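Local structure of FAD dependent oxidoreductase domain-containing protein (Deinococcus radiodurans R1, 3C4N) at residues Gly84-Gln89 with Gln98-Arg103. The protein binds ADP and is probably an FAD-dependent oxidoreductase, although its substrate and physiological role remain unknown. Sequence-based numbering, arbitrary orientation.
Sequences GVWTAQ and QAEWTR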
ATOM      1  N   GLY A  84      13.148 -13.336  14.699  1.00 19.83           N
ATOM      2  CA  GLY A  84      12.029 -14.243  14.460  1.00 17.65           C
ATOM      3  C   GLY A  84      12.214 -15.640  15.050  1.00 19.41           C
ATOM      4  O   GLY A  84      12.105 -16.651  14.351  1.00 20.05           O
ATOM      5  N   VAL A  85      12.496 -15.706  16.347  1.00 16.30           N
ATOM      6  CA  VAL A  85      12.679 -16.988  17.010  1.00 15.15           C
ATOM      7  C   VAL A  85      11.534 -17.301  17.966  1.00 11.13           C
ATOM      8  O   VAL A  85      11.330 -16.590  18.944  1.00 12.51           O
ATOM      9  CB  VAL A  85      13.966 -17.027  17.851  1.00  9.63           C
ATOM     10  CG1 VAL A  85      14.096 -18.381  18.523  1.00  9.79           C
ATOM     11  CG2 VAL A  85      15.171 -16.753  16.977  1.00 17.32           C
ATOM     12  N   TRP A  86      10.778 -18.353  17.682  1.00 15.61           N
ATOM     13  CA  TRP A  86       9.702 -18.733  18.579  1.00 10.39           C
ATOM     14  C   TRP A  86      10.272 -19.849  19.435  1.00 16.71           C
ATOM     15  O   TRP A  86      10.656 -20.908  18.922  1.00 12.54           O
ATOM     16  CB  TRP A  86       8.493 -19.268  17.826  1.00  7.14           C
ATOM     17  CG  TRP A  86       7.292 -19.446  18.717  1.00  7.31           C
ATOM     18  CD1 TRP A  86       6.240 -18.590  18.848  1.00 13.97           C
ATOM     19  CD2 TRP A  86       7.033 -20.535  19.621  1.00  4.48           C
ATOM     20  NE1 TRP A  86       5.343 -19.074  19.774  1.00 12.26           N
ATOM     21  CE2 TRP A  86       5.809 -20.267  20.263  1.00  6.53           C
ATOM     22  CE3 TRP A  86       7.719 -21.708  19.951  1.00 12.32           C
ATOM     23  CZ2 TRP A  86       5.252 -21.134  21.216  1.00 14.48           C
ATOM     24  CZ3 TRP A  86       7.164 -22.572  20.903  1.00 16.96           C
ATOM     25  CH2 TRP A  86       5.946 -22.277  21.522  1.00 11.94           C
ATOM     26  N   THR A  87      10.337 -19.616  20.740  1.00 12.53           N
ATOM     27  CA  THR A  87      10.867 -20.633  21.641  1.00 17.65           C
ATOM     28  C   THR A  87      10.121 -20.683  22.957  1.00 16.61           C
ATOM     29  O   THR A  87       9.821 -19.645  23.541  1.00 19.94           O
ATOM     30  CB  THR A  87      12.357 -20.398  21.949  1.00 12.66           C
ATOM     31  OG1 THR A  87      12.795 -21.386  22.880  1.00 12.12           O
ATOM     32  CG2 THR A  87      12.581 -19.013  22.542  1.00  3.69           C
ATOM     33  N   ALA A  88       9.850 -21.892  23.431  1.00 17.64           N
ATOM     34  CA  ALA A  88       9.144 -22.077  24.695  1.00 19.68           C
ATOM     35  C   ALA A  88       9.933 -21.474  25.850  1.00 16.64           C
ATOM     36  O   ALA A  88       9.417 -21.355  26.961  1.00 19.96           O
ATOM     37  CB  ALA A  88       8.898 -23.565  24.947  1.00 10.59           C
ATOM     38  N   GLN A  89      11.178 -21.082  25.595  1.00 23.31           N
ATOM     39  CA  GLN A  89      11.998 -20.497  26.661  1.00 25.29           C
ATOM     40  C   GLN A  89      11.763 -19.000  26.783  1.00 20.52           C
ATOM     41  O   GLN A  89      12.283 -18.350  27.687  1.00 22.10           O
ATOM     42  CB  GLN A  89      13.487 -20.785  26.418  1.00 30.58           C
ATOM     43  CG  GLN A  89      13.839 -22.267  26.531  1.00 25.46           C
ATOM     44  CD  GLN A  89      15.279 -22.571  26.173  1.00 33.95           C
ATOM     45  OE1 GLN A  89      15.687 -23.737  26.128  1.00 32.29           O
ATOM     46  NE2 GLN A  89      16.062 -21.527  25.918  1.00 35.15           N
ATOM     47  N   GLN A  98      -1.020 -17.391  25.067  1.00 13.13           N
ATOM     48  CA  GLN A  98      -0.597 -16.435  24.053  1.00 16.91           C
ATOM     49  C   GLN A  98       0.519 -17.004  23.173  1.00 19.35           C
ATOM     50  O   GLN A  98       0.508 -16.838  21.950  1.00 17.30           O
ATOM     51  CB  GLN A  98      -0.118 -15.136  24.716  1.00 20.12           C
ATOM     52  CG  GLN A  98      -1.224 -14.342  25.423  1.00 14.12           C
ATOM     53  CD  GLN A  98      -1.590 -14.877  26.803  1.00 22.11           C
ATOM     54  OE1 GLN A  98      -1.227 -15.995  27.179  1.00 14.43           O
ATOM     55  NE2 GLN A  98      -2.330 -14.074  27.560  1.00 22.36           N
ATOM     56  N   ALA A  99       1.470 -17.688  23.802  1.00 12.21           N
ATOM     57  CA  ALA A  99       2.592 -18.270  23.090  1.00  9.79           C
ATOM     58  C   ALA A  99       2.180 -19.351  22.102  1.00 13.41           C
ATOM     59  O   ALA A  99       2.656 -19.377  20.962  1.00 16.37           O
ATOM     60  CB  ALA A  99       3.602 -18.844  24.079  1.00 11.24           C
ATOM     61  N   GLU A 100       1.298 -20.245  22.527  1.00 12.71           N
ATOM     62  CA  GLU A 100       0.876 -21.340  21.651  1.00 14.47           C
ATOM     63  C   GLU A 100      -0.016 -20.851  20.517  1.00  9.40           C
ATOM     64  O   GLU A 100       0.091 -21.330  19.392  1.00 13.46           O
ATOM     65  CB  GLU A 100       0.153 -22.434  22.453  1.00 19.52           C
ATOM     66  CG  GLU A 100       1.040 -23.208  23.457  1.00 21.69           C
ATOM     67  CD  GLU A 100       2.374 -23.703  22.867  1.00 24.10           C
ATOM     68  OE1 GLU A 100       2.437 -24.011  21.653  1.00 17.44           O
ATOM     69  OE2 GLU A 100       3.358 -23.799  23.639  1.00 11.21           O
ATOM     70  N   TRP A 101      -0.890 -19.901  20.820  1.00  9.41           N
ATOM     71  CA  TRP A 101      -1.785 -19.348  19.820  1.00 18.99           C
ATOM     72  C   TRP A 101      -0.933 -18.676  18.741  1.00 20.54           C
ATOM     73  O   TRP A 101      -1.171 -18.846  17.536  1.00 23.86           O
ATOM     74  CB  TRP A 101      -2.726 -18.329  20.468  1.00 21.12           C
ATOM     75  CG  TRP A 101      -3.788 -17.830  19.541  1.00 17.09           C
ATOM     76  CD1 TRP A 101      -5.011 -18.391  19.314  1.00 21.68           C
ATOM     77  CD2 TRP A 101      -3.686 -16.714  18.655  1.00 15.06           C
ATOM     78  NE1 TRP A 101      -5.679 -17.697  18.333  1.00 19.97           N
ATOM     79  CE2 TRP A 101      -4.888 -16.660  17.911  1.00 26.36           C
ATOM     80  CE3 TRP A 101      -2.696 -15.755  18.413  1.00  8.55           C
ATOM     81  CZ2 TRP A 101      -5.123 -15.681  16.936  1.00 26.04           C
ATOM     82  CZ3 TRP A 101      -2.927 -14.786  17.447  1.00 15.79           C
ATOM     83  CH2 TRP A 101      -4.133 -14.756  16.720  1.00 16.68           C
ATOM     84  N   THR A 102       0.070 -17.917  19.175  1.00 23.18           N
ATOM     85  CA  THR A 102       0.963 -17.246  18.234  1.00 19.68           C
ATOM     86  C   THR A 102       1.680 -18.298  17.385  1.00 17.29           C
ATOM     87  O   THR A 102       1.808 -18.131  16.173  1.00 12.93           O
ATOM     88  CB  THR A 102       2.019 -16.377  18.969  1.00 21.54           C
ATOM     89  OG1 THR A 102       1.354 -15.310  19.652  1.00 19.58           O
ATOM     90  CG2 THR A 102       3.028 -15.787  17.970  1.00 22.51           C
ATOM     91  N   ARG A 103       2.123 -19.388  18.015  1.00 11.10           N
ATOM     92  CA  ARG A 103       2.829 -20.428  17.276  1.00 14.10           C
ATOM     93  C   ARG A 103       1.941 -21.019  16.190  1.00 15.77           C
ATOM     94  O   ARG A 103       2.386 -21.200  15.053  1.00 11.09           O
ATOM     95  CB  ARG A 103       3.331 -21.557  18.199  1.00 19.79           C
ATOM     96  CG  ARG A 103       4.545 -22.283  17.604  1.00 14.65           C
ATOM     97  CD  ARG A 103       5.032 -23.520  18.363  1.00 15.74           C
ATOM     98  NE  ARG A 103       4.590 -24.702  17.635  1.00 20.09           N
ATOM     99  CZ  ARG A 103       5.354 -25.726  17.262  1.00 15.33           C
ATOM    100  NH1 ARG A 103       6.645 -25.775  17.538  1.00 14.19           N
ATOM    101  NH2 ARG A 103       4.816 -26.704  16.562  1.00 18.88           N
TER
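Where the short strand 85-86, which pairs antiparallel with strand 167-169, faces helix 96-107, Trp-86 and the side of the helix bearing Ala-99 and Arg-103 show how an indole can join strand to helix through its edge and one face at once. Trp-86 extends from the strand with CG anti to its own backbone N (chi1 -170°), which carries the ring across to the helix. At the edge, Trp-86 NE1 donates to Ala-99 O over 3.0 Å; the N-H...O angle of 132° makes this a bent bond, but the acceptor lies close to the ring plane. That carbonyl also takes the helical bond from Arg-103 N, the two donors arriving from opposite faces of its plane. Over one face of the indole runs the aliphatic part of Arg-103, whose CD sits 3.4 Å from the six-membered ring centroid of Trp-86 in a CH-pi contact. The guanidinium lies farther off, at most a weak cation-pi partner. Beside the benzo edge, Glu-100 OE2 approaches Trp-86 CH2 to 3.7 Å, while Glu-100 OE1 forms a salt bridge with Arg-165. A leucine in place of Trp-86 would probably leave Ala-99 O without its second donor and the Arg-103 methylenes without their aromatic platform. Direction thus comes from one polar N-H, the Arg-103 methylenes supply the largest helix-side share by CH-pi packing, and the weakly positive C-H rim would probably suit the carboxylate near its plane.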